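PDB 3QDH: fimbrial structural subunit, which builds the shaft of Actinomyces type 2 fimbriae and mediates adhesion to streptococci and host cells during oral biofilm development. Local coordinates for residues D160-K165 and Q218-K224; L35-Y41 and L92-K96; S5-Q11 and I24-S30. Residues are numbered along the deposited sequence.

Interaction 1: D160-K165 and Q218-K224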
loop_
_atom_site.group_PDB
_atom_site.type_symbol
_atom_site.label_atom_id
_atom_site.label_comp_id
_atom_site.label_asym_id
_atom_site.label_seq_id
_atom_site.Cartn_x
_atom_site.Cartn_y
_atom_site.Cartn_z
ATOM N N ASP A 160 1.951 9.756 11.705
ATOM C CA ASP A 160 1.680 11.120 11.275
ATOM C C ASP A 160 2.740 12.086 11.797
ATOM O O ASP A 160 3.591 11.716 12.609
ATOM C CB ASP A 160 0.265 11.551 11.684
ATOM C CG ASP A 160 0.014 11.430 13.173
ATOM O OD1 ASP A 160 0.981 11.304 13.950
ATOM O OD2 ASP A 160 -1.171 11.468 13.570
ATOM N N LEU A 161 2.700 13.316 11.302
ATOM C CA LEU A 161 3.656 14.342 11.694
ATOM C C LEU A 161 2.930 15.673 11.765
ATOM O O LEU A 161 2.223 16.048 10.827
ATOM C CB LEU A 161 4.809 14.412 10.684
ATOM C CG LEU A 161 5.935 15.439 10.872
ATOM C CD1 LEU A 161 6.782 15.125 12.097
ATOM C CD2 LEU A 161 6.807 15.492 9.619
ATOM N N LEU A 162 3.081 16.364 12.894
ATOM C CA LEU A 162 2.578 17.727 13.030
ATOM C C LEU A 162 3.766 18.663 13.216
ATOM O O LEU A 162 4.549 18.512 14.156
ATOM C CB LEU A 162 1.573 17.841 14.182
ATOM C CG LEU A 162 0.925 19.195 14.534
ATOM C CD1 LEU A 162 0.454 19.990 13.309
ATOM C CD2 LEU A 162 -0.234 19.002 15.518
ATOM N N ILE A 163 3.906 19.599 12.281
ATOM C CA ILE A 163 4.976 20.589 12.293
ATOM C C ILE A 163 4.386 21.926 12.749
ATOM O O ILE A 163 3.300 22.308 12.311
ATOM C CB ILE A 163 5.616 20.736 10.885
ATOM C CG1 ILE A 163 6.155 19.384 10.396
ATOM C CG2 ILE A 163 6.728 21.788 10.888
ATOM C CD1 ILE A 163 6.268 19.264 8.880
ATOM N N LYS A 164 5.093 22.618 13.640
ATOM C CA LYS A 164 4.711 23.976 14.037
ATOM C C LYS A 164 5.876 24.953 13.886
ATOM O O LYS A 164 6.936 24.767 14.490
ATOM C CB LYS A 164 4.156 24.008 15.468
ATOM C CG LYS A 164 3.436 25.313 15.820
ATOM C CD LYS A 164 2.756 25.240 17.177
ATOM C CE LYS A 164 1.980 26.515 17.473
ATOM N NZ LYS A 164 1.131 26.382 18.694
ATOM N N LYS A 165 5.676 25.977 13.059
ATOM C CA LYS A 165 6.649 27.057 12.903
ATOM C C LYS A 165 6.250 28.196 13.840
ATOM O O LYS A 165 5.131 28.699 13.762
ATOM C CB LYS A 165 6.697 27.539 11.446
ATOM C CG LYS A 165 7.866 28.464 11.109
ATOM C CD LYS A 165 9.198 27.714 11.105
ATOM C CE LYS A 165 10.372 28.638 10.834
ATOM N NZ LYS A 165 10.537 29.683 11.891
ATOM N N GLN A 218 -2.015 29.186 11.782
ATOM C CA GLN A 218 -1.574 28.774 13.120
ATOM C C GLN A 218 -0.135 28.261 13.115
ATOM O O GLN A 218 0.370 27.780 14.132
ATOM C CB GLN A 218 -2.518 27.713 13.705
ATOM C CG GLN A 218 -4.013 28.045 13.587
ATOM C CD GLN A 218 -4.377 29.393 14.200
ATOM O OE1 GLN A 218 -5.120 30.177 13.603
ATOM N NE2 GLN A 218 -3.854 29.668 15.394
ATOM N N GLY A 219 0.520 28.377 11.962
ATOM C CA GLY A 219 1.901 27.942 11.793
ATOM C C GLY A 219 2.049 26.432 11.717
ATOM O O GLY A 219 3.135 25.907 11.949
ATOM N N ALA A 220 0.961 25.743 11.377
ATOM C CA ALA A 220 0.922 24.275 11.396
ATOM C C ALA A 220 0.945 23.631 10.011
ATOM O O ALA A 220 0.326 24.137 9.071
ATOM C CB ALA A 220 -0.300 23.784 12.182
ATOM N N ILE A 221 1.678 22.520 9.904
ATOM C CA ILE A 221 1.532 21.563 8.804
ATOM C C ILE A 221 1.175 20.209 9.415
ATOM O O ILE A 221 1.899 19.698 10.271
ATOM C CB ILE A 221 2.823 21.405 7.961
ATOM C CG1 ILE A 221 3.234 22.730 7.317
ATOM C CG2 ILE A 221 2.633 20.337 6.872
ATOM C CD1 ILE A 221 4.672 22.756 6.838
ATOM N N ASN A 222 0.055 19.637 8.982
ATOM C CA ASN A 222 -0.364 18.321 9.469
ATOM C C ASN A 222 -0.229 17.249 8.394
ATOM O O ASN A 222 -1.009 17.205 7.444
ATOM C CB ASN A 222 -1.790 18.371 10.029
ATOM C CG ASN A 222 -2.247 17.035 10.599
ATOM O OD1 ASN A 222 -1.432 16.165 10.924
ATOM N ND2 ASN A 222 -3.560 16.867 10.725
ATOM N N VAL A 223 0.787 16.405 8.547
ATOM C CA VAL A 223 1.023 15.279 7.644
ATOM C C VAL A 223 0.309 14.054 8.210
ATOM O O VAL A 223 0.746 13.477 9.204
ATOM C CB VAL A 223 2.536 15.004 7.469
ATOM C CG1 VAL A 223 2.773 13.847 6.510
ATOM C CG2 VAL A 223 3.253 16.262 6.973
ATOM N N LYS A 224 -0.793 13.666 7.568
ATOM C CA LYS A 224 -1.679 12.629 8.106
ATOM C C LYS A 224 -1.176 11.190 7.923
ATOM O O LYS A 224 -1.784 10.246 8.433
ATOM C CB LYS A 224 -3.103 12.792 7.552
ATOM C CG LYS A 224 -3.969 13.785 8.323
ATOM C CD LYS A 224 -5.426 13.704 7.872
ATOM C CE LYS A 224 -6.371 14.231 8.949
ATOM N NZ LYS A 224 -7.797 14.279 8.496
#
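Five backbone hydrogen bonds hold 160-165 against 218-224. Leu-161 N reaches Val-223 O at 2.9 Å and Val-223 N returns to Leu-161 O at 2.7 Å; Ile-163 N to Ile-221 O (2.8 Å) and Ile-221 N to Ile-163 O (2.9 Å) form the second reciprocal pair. Lys-165 N to Gly-219 O (2.8 Å) ends the ladder where the partner chain turns. Gly-219 has a positive phi of 74°, and an ideal CB there would clash with Lys-165 O, so glycine suits the site on both counts. The axes of 160-165 and 220-224 run 170° apart at 4.7 Å, a regular antiparallel pairing. It belongs to the prealbumin-like CnaB domain of the fimbrial subunit, and Lys-165 NZ is joined covalently to Asn-287 CG, the intramolecular isopeptide bond of such pilin domains. Side chains alternate across the sheet. Leu-161, Ile-163, Ile-221 and Val-223 are buried on one face, with Leu-161 CB 4.0 Å from Val-223 CB and Ile-163 CB 4.1 Å from Ile-221 CB; strand 182-188 packs on this face through Phe-183 and Leu-185. On the other, more exposed face, Leu-162 CD1 lies 4.0 Å from Ala-220 CB.

Interaction 2: L35-Y41 and L92-K96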
loop_
_atom_site.group_PDB
_atom_site.type_symbol
_atom_site.label_atom_id
_atom_site.label_comp_id
_atom_site.label_asym_id
_atom_site.label_seq_id
_atom_site.Cartn_x
_atom_site.Cartn_y
_atom_site.Cartn_z
ATOM N N LEU A 35 -6.593 -30.561 -11.397
ATOM C CA LEU A 35 -7.932 -31.126 -11.464
ATOM C C LEU A 35 -7.916 -32.421 -12.266
ATOM O O LEU A 35 -7.140 -32.558 -13.213
ATOM C CB LEU A 35 -8.935 -30.123 -12.067
ATOM C CG LEU A 35 -9.067 -28.719 -11.455
ATOM C CD1 LEU A 35 -10.188 -27.939 -12.131
ATOM C CD2 LEU A 35 -9.264 -28.733 -9.942
ATOM N N ASP A 36 -8.765 -33.368 -11.873
ATOM C CA ASP A 36 -9.038 -34.540 -12.707
ATOM C C ASP A 36 -9.524 -34.083 -14.070
ATOM O O ASP A 36 -10.114 -32.998 -14.194
ATOM C CB ASP A 36 -10.120 -35.415 -12.075
ATOM C CG ASP A 36 -9.690 -36.019 -10.766
ATOM O OD1 ASP A 36 -8.474 -36.023 -10.469
ATOM O OD2 ASP A 36 -10.575 -36.503 -10.025
ATOM N N ALA A 37 -9.290 -34.919 -15.078
ATOM C CA ALA A 37 -9.736 -34.666 -16.449
ATOM C C ALA A 37 -11.183 -34.152 -16.543
ATOM O O ALA A 37 -11.449 -33.210 -17.283
ATOM C CB ALA A 37 -9.557 -35.927 -17.307
ATOM N N LYS A 38 -12.098 -34.752 -15.775
ATOM C CA LYS A 38 -13.528 -34.415 -15.862
ATOM C C LYS A 38 -14.024 -33.546 -14.695
ATOM O O LYS A 38 -15.218 -33.528 -14.387
ATOM C CB LYS A 38 -14.384 -35.693 -15.981
ATOM C CG LYS A 38 -14.184 -36.493 -17.278
ATOM C CD LYS A 38 -14.776 -35.754 -18.483
ATOM C CE LYS A 38 -14.954 -36.676 -19.689
ATOM N NZ LYS A 38 -15.324 -35.896 -20.918
ATOM N N SER A 39 -13.103 -32.834 -14.049
ATOM C CA SER A 39 -13.453 -31.880 -12.996
ATOM C C SER A 39 -13.276 -30.465 -13.544
ATOM O O SER A 39 -12.229 -30.143 -14.120
ATOM C CB SER A 39 -12.569 -32.122 -11.760
ATOM O OG SER A 39 -12.720 -31.087 -10.804
ATOM N N PHE A 40 -14.298 -29.624 -13.382
ATOM C CA PHE A 40 -14.274 -28.268 -13.928
ATOM C C PHE A 40 -14.605 -27.229 -12.879
ATOM O O PHE A 40 -15.348 -27.519 -11.948
ATOM C CB PHE A 40 -15.289 -28.133 -15.070
ATOM C CG PHE A 40 -15.104 -29.146 -16.159
ATOM C CD1 PHE A 40 -14.288 -28.870 -17.249
ATOM C CD2 PHE A 40 -15.736 -30.380 -16.083
ATOM C CE1 PHE A 40 -14.104 -29.816 -18.268
ATOM C CE2 PHE A 40 -15.560 -31.340 -17.090
ATOM C CZ PHE A 40 -14.742 -31.051 -18.184
ATOM N N TYR A 41 -14.054 -26.022 -13.034
ATOM C CA TYR A 41 -14.454 -24.875 -12.202
ATOM C C TYR A 41 -15.880 -24.408 -12.490
ATOM O O TYR A 41 -16.257 -24.200 -13.646
ATOM C CB TYR A 41 -13.513 -23.681 -12.390
ATOM C CG TYR A 41 -12.123 -23.940 -11.854
ATOM C CD1 TYR A 41 -11.877 -23.978 -10.479
ATOM C CD2 TYR A 41 -11.055 -24.157 -12.729
ATOM C CE1 TYR A 41 -10.585 -24.225 -9.987
ATOM C CE2 TYR A 41 -9.765 -24.391 -12.250
ATOM C CZ TYR A 41 -9.543 -24.431 -10.884
ATOM O OH TYR A 41 -8.271 -24.688 -10.441
ATOM N N LEU A 92 -11.543 -19.561 -16.818
ATOM C CA LEU A 92 -11.622 -20.791 -16.026
ATOM C C LEU A 92 -11.033 -21.968 -16.769
ATOM O O LEU A 92 -10.403 -22.825 -16.162
ATOM C CB LEU A 92 -13.075 -21.113 -15.623
ATOM C CG LEU A 92 -13.769 -20.080 -14.730
ATOM C CD1 LEU A 92 -15.233 -20.516 -14.495
ATOM C CD2 LEU A 92 -13.033 -19.924 -13.402
ATOM N N LYS A 93 -11.228 -22.000 -18.089
ATOM C CA LYS A 93 -10.611 -23.028 -18.926
ATOM C C LYS A 93 -9.073 -22.915 -18.879
ATOM O O LYS A 93 -8.378 -23.923 -18.776
ATOM C CB LYS A 93 -11.128 -22.887 -20.366
ATOM C CG LYS A 93 -10.515 -23.857 -21.358
ATOM C CD LYS A 93 -11.223 -23.814 -22.711
ATOM C CE LYS A 93 -12.294 -24.883 -22.812
ATOM N NZ LYS A 93 -11.686 -26.250 -23.001
ATOM N N ARG A 94 -8.552 -21.693 -18.955
ATOM C CA ARG A 94 -7.092 -21.471 -18.808
ATOM C C ARG A 94 -6.518 -21.980 -17.485
ATOM O O ARG A 94 -5.446 -22.630 -17.441
ATOM C CB ARG A 94 -6.769 -19.988 -18.920
ATOM C CG ARG A 94 -6.840 -19.376 -20.324
ATOM C CD ARG A 94 -6.235 -17.981 -20.235
ATOM N NE ARG A 94 -6.452 -17.128 -21.412
ATOM C CZ ARG A 94 -5.655 -17.108 -22.478
ATOM N NH1 ARG A 94 -4.611 -17.918 -22.532
ATOM N NH2 ARG A 94 -5.907 -16.291 -23.496
ATOM N N ILE A 95 -7.213 -21.664 -16.392
ATOM C CA ILE A 95 -6.754 -22.056 -15.068
ATOM C C ILE A 95 -6.748 -23.575 -14.916
ATOM O O ILE A 95 -5.780 -24.137 -14.402
ATOM C CB ILE A 95 -7.541 -21.365 -13.920
ATOM C CG1 ILE A 95 -7.359 -19.847 -14.010
ATOM C CG2 ILE A 95 -7.052 -21.874 -12.552
ATOM C CD1 ILE A 95 -8.293 -19.014 -13.067
ATOM N N LYS A 96 -7.792 -24.245 -15.395
ATOM C CA LYS A 96 -7.793 -25.717 -15.413
ATOM C C LYS A 96 -6.606 -26.314 -16.202
ATOM O O LYS A 96 -6.024 -27.332 -15.802
ATOM C CB LYS A 96 -9.128 -26.254 -15.962
ATOM C CG LYS A 96 -9.203 -27.789 -16.032
ATOM C CD LYS A 96 -10.553 -28.239 -16.610
ATOM C CE LYS A 96 -10.454 -29.643 -17.211
ATOM N NZ LYS A 96 -10.335 -30.686 -16.178
HETATM O O HOH W 1 -5.867 -28.902 -13.570
HETATM O O HOH W 2 -7.506 -31.020 -15.623
HETATM O O HOH W 3 -12.634 -25.161 -15.615
HETATM O O HOH W 4 -6.405 -25.579 -12.131
#
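This is a loop-and-strand to helix contact at the far end of the domain assigned to the Sgo0707 N2 family: the last turn of helix 89-96 packs on the start of strand 39-49 and the turn leading into it. Asp-36 to Ser-39 form a type I beta turn, closed by Ser-39 N to Asp-36 O at 3.0 Å. Lys-96 reaches into this bend, NZ donating to Ala-37 O at 3.0 Å and to Ser-39 O at 2.8 Å; water 2 links the same NZ to Leu-35 O (2.9 Å to each). The ammonium group also lies over the face of Phe-40, with NZ 4.7 Å from the ring centroid and 24° off its normal, a cation-pi interaction. Tyr-41 supplies the apolar half: its CE2 is 3.7 Å from Ile-95 CG2 and its CB 3.9 Å from Leu-92 CD2. Two further waters bridge the backbone of the helix end, water 1 from Lys-96 O to Leu-35 N and water 4 from Ile-95 O to Tyr-41 OH. Beyond the contact, Leu-92 and Ile-95 pack on Phe-44 of strand 39-49 and Phe-87 of strand 82-87, while Arg-94 forms a salt bridge with the zinc ligand Asp-73.

Interaction 3: S5-Q11 and I24-S30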
loop_
_atom_site.group_PDB
_atom_site.type_symbol
_atom_site.label_atom_id
_atom_site.label_comp_id
_atom_site.label_asym_id
_atom_site.label_seq_id
_atom_site.Cartn_x
_atom_site.Cartn_y
_atom_site.Cartn_z
ATOM N N SER A 5 -4.868 -22.757 -1.284
ATOM C CA SER A 5 -4.342 -21.749 -0.374
ATOM C C SER A 5 -4.142 -20.401 -1.087
ATOM O O SER A 5 -4.067 -20.341 -2.318
ATOM C CB SER A 5 -3.034 -22.227 0.254
ATOM O OG SER A 5 -1.979 -22.224 -0.693
ATOM N N VAL A 6 -4.101 -19.330 -0.300
ATOM C CA VAL A 6 -3.912 -17.973 -0.818
ATOM C C VAL A 6 -2.760 -17.327 -0.091
ATOM O O VAL A 6 -2.661 -17.426 1.135
ATOM C CB VAL A 6 -5.131 -17.047 -0.571
ATOM C CG1 VAL A 6 -5.185 -15.946 -1.643
ATOM C CG2 VAL A 6 -6.415 -17.825 -0.521
ATOM N N GLU A 7 -1.897 -16.654 -0.840
ATOM C CA GLU A 7 -0.755 -15.978 -0.247
ATOM C C GLU A 7 -0.866 -14.487 -0.515
ATOM O O GLU A 7 -1.242 -14.073 -1.617
ATOM C CB GLU A 7 0.567 -16.536 -0.799
ATOM C CG GLU A 7 0.892 -17.980 -0.355
ATOM C CD GLU A 7 -0.044 -19.013 -0.957
ATOM O OE1 GLU A 7 -0.116 -19.102 -2.198
ATOM O OE2 GLU A 7 -0.721 -19.759 -0.206
ATOM N N LYS A 8 -0.523 -13.679 0.483
ATOM C CA LYS A 8 -0.571 -12.233 0.318
ATOM C C LYS A 8 0.757 -11.601 0.719
ATOM O O LYS A 8 1.406 -12.043 1.685
ATOM C CB LYS A 8 -1.743 -11.638 1.122
ATOM C CG LYS A 8 -1.942 -10.140 0.936
ATOM C CD LYS A 8 -3.295 -9.662 1.471
ATOM C CE LYS A 8 -3.464 -8.176 1.144
ATOM N NZ LYS A 8 -4.809 -7.567 1.408
ATOM N N SER A 9 1.162 -10.586 -0.042
ATOM C CA SER A 9 2.359 -9.807 0.257
ATOM C C SER A 9 2.055 -8.315 0.159
ATOM O O SER A 9 0.883 -7.908 0.081
ATOM C CB SER A 9 3.496 -10.183 -0.705
ATOM O OG SER A 9 4.726 -9.609 -0.281
ATOM N N ILE A 10 3.110 -7.502 0.193
ATOM C CA ILE A 10 3.011 -6.049 -0.010
ATOM C C ILE A 10 4.185 -5.573 -0.869
ATOM O O ILE A 10 5.328 -5.957 -0.633
ATOM C CB ILE A 10 3.065 -5.239 1.329
ATOM C CG1 ILE A 10 2.101 -5.799 2.380
ATOM C CG2 ILE A 10 2.746 -3.758 1.078
ATOM C CD1 ILE A 10 2.333 -5.223 3.800
ATOM N N GLN A 11 3.894 -4.747 -1.867
ATOM C CA GLN A 11 4.929 -4.089 -2.650
ATOM C C GLN A 11 5.756 -3.145 -1.774
ATOM O O GLN A 11 5.195 -2.412 -0.960
ATOM C CB GLN A 11 4.289 -3.259 -3.766
ATOM C CG GLN A 11 4.358 -3.879 -5.145
ATOM C CD GLN A 11 4.525 -2.818 -6.223
ATOM O OE1 GLN A 11 3.835 -1.801 -6.218
ATOM N NE2 GLN A 11 5.462 -3.045 -7.142
ATOM N N ILE A 24 -1.064 1.817 -1.633
ATOM C CA ILE A 24 -0.433 0.595 -1.134
ATOM C C ILE A 24 -0.895 -0.508 -2.082
ATOM O O ILE A 24 -2.085 -0.611 -2.381
ATOM C CB ILE A 24 -0.837 0.229 0.324
ATOM C CG1 ILE A 24 -0.382 1.306 1.317
ATOM C CG2 ILE A 24 -0.224 -1.109 0.726
ATOM C CD1 ILE A 24 -0.842 1.049 2.760
ATOM N N LYS A 25 0.063 -1.294 -2.564
ATOM C CA LYS A 25 -0.204 -2.395 -3.482
ATOM C C LYS A 25 0.100 -3.741 -2.836
ATOM O O LYS A 25 1.192 -3.958 -2.293
ATOM C CB LYS A 25 0.597 -2.223 -4.784
ATOM C CG LYS A 25 0.019 -1.139 -5.673
ATOM C CD LYS A 25 0.723 -1.047 -7.015
ATOM C CE LYS A 25 0.178 0.129 -7.812
ATOM N NZ LYS A 25 0.610 0.052 -9.235
ATOM N N PHE A 26 -0.886 -4.635 -2.909
ATOM C CA PHE A 26 -0.805 -5.951 -2.288
ATOM C C PHE A 26 -0.859 -7.049 -3.342
ATOM O O PHE A 26 -1.945 -7.352 -3.840
ATOM C CB PHE A 26 -2.005 -6.202 -1.367
ATOM C CG PHE A 26 -2.165 -5.228 -0.231
ATOM C CD1 PHE A 26 -1.312 -5.263 0.873
ATOM C CD2 PHE A 26 -3.233 -4.333 -0.221
ATOM C CE1 PHE A 26 -1.489 -4.387 1.945
ATOM C CE2 PHE A 26 -3.424 -3.452 0.856
ATOM C CZ PHE A 26 -2.549 -3.479 1.936
ATOM N N PRO A 27 0.291 -7.669 -3.661
ATOM C CA PRO A 27 0.284 -8.876 -4.497
ATOM C C PRO A 27 -0.407 -10.048 -3.789
ATOM O O PRO A 27 -0.104 -10.349 -2.625
ATOM C CB PRO A 27 1.777 -9.153 -4.741
ATOM C CG PRO A 27 2.466 -7.865 -4.436
ATOM C CD PRO A 27 1.662 -7.237 -3.338
ATOM N N VAL A 28 -1.373 -10.659 -4.476
ATOM C CA VAL A 28 -2.144 -11.777 -3.941
ATOM C C VAL A 28 -2.037 -12.917 -4.947
ATOM O O VAL A 28 -2.179 -12.688 -6.154
ATOM C CB VAL A 28 -3.648 -11.392 -3.706
ATOM C CG1 VAL A 28 -4.503 -12.632 -3.461
ATOM C CG2 VAL A 28 -3.789 -10.411 -2.532
ATOM N N SER A 29 -1.759 -14.128 -4.474
ATOM C CA SER A 29 -1.667 -15.275 -5.382
ATOM C C SER A 29 -2.175 -16.595 -4.790
ATOM O O SER A 29 -2.118 -16.822 -3.581
ATOM C CB SER A 29 -0.246 -15.436 -5.957
ATOM O OG SER A 29 0.653 -15.902 -4.979
ATOM N N SER A 30 -2.675 -17.455 -5.674
ATOM C CA SER A 30 -3.135 -18.782 -5.305
ATOM C C SER A 30 -2.651 -19.785 -6.357
ATOM O O SER A 30 -2.836 -19.576 -7.565
ATOM C CB SER A 30 -4.667 -18.794 -5.215
ATOM O OG SER A 30 -5.134 -20.064 -4.783
HETATM O O HOH W 5 1.505 -12.960 -3.157
HETATM O O HOH W 6 0.781 -18.670 -4.401
#
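Segments 5-11 and 24-30 run antiparallel, their end-to-end directions 153° apart. Glu-7 and Ser-29 form a complete hydrogen-bonded pair, Glu-7 N to Ser-29 O at 2.8 Å and Ser-29 N to Glu-7 O at 2.9 Å, and Lys-8 faces Val-28 as the adjoining non-hydrogen-bonded pair. Further along, Ser-9 N donates to Pro-27 O at 2.9 Å, but Pro-27 has no N-H to return the bond, and Ser-9 O finds no hydrogen-bonding partner. The ladder is therefore one-sided from here, continued by Gln-11 N to Lys-25 O at 2.8 Å. At the opposite end, Ser-30 OG donates to Ser-5 O at 2.7 Å.

Among the side chains, water 6 joins Glu-7 OE1 (2.4 Å) and Ser-29 OG (2.8 Å). Val-6 CG1 meets Val-28 CG1 at 3.8 Å, and Ile-10 CG1 lies at the edge of Phe-26, 3.8 Å from its CD1. Lys-8 runs out extended above the Phe-26 ring, placing NZ 4.1 Å from the centroid and 19° off the normal. That geometry fits a cation-pi contact, yet NZ is bonded covalently to Asn-121 CG, so the group over the ring is an amide nitrogen; NZ is also hydrogen-bonded to Asp-48 OD2. Phe-26 packs on Asn-121 as well, flanking the cross-link. A lysine on the first strand of this chain, which holds the C-terminal domains of the subunit, joined to an asparagine on strand 118-131, with an aspartate beside the bond, is the intramolecular isopeptide arrangement characteristic of CnaA-type (DEv-IgG) pilin domains.

In the fold
From the N terminus, interaction 3 comes first, closing a short loop of 12 residues and joining the initial segment to strand 23-31. The chain goes on into strand 39-49, and interaction 2 closes a 50-residue loop that contains the zinc ligands Asp-70, Asp-73 and Glu-90. Interaction 1 follows, closing 52 residues in the C-terminal domain. The three are strictly in series: none nests in or crosses another. Interactions 2 and 3 share one domain, with centres about 24 Å apart, whereas interaction 1 is centred about 56 Å from interaction 2. Continuous pairing of strands 39-49, 118-131, 154-165 and 220-230 nevertheless connects interactions 1 and 2 across the domain boundary.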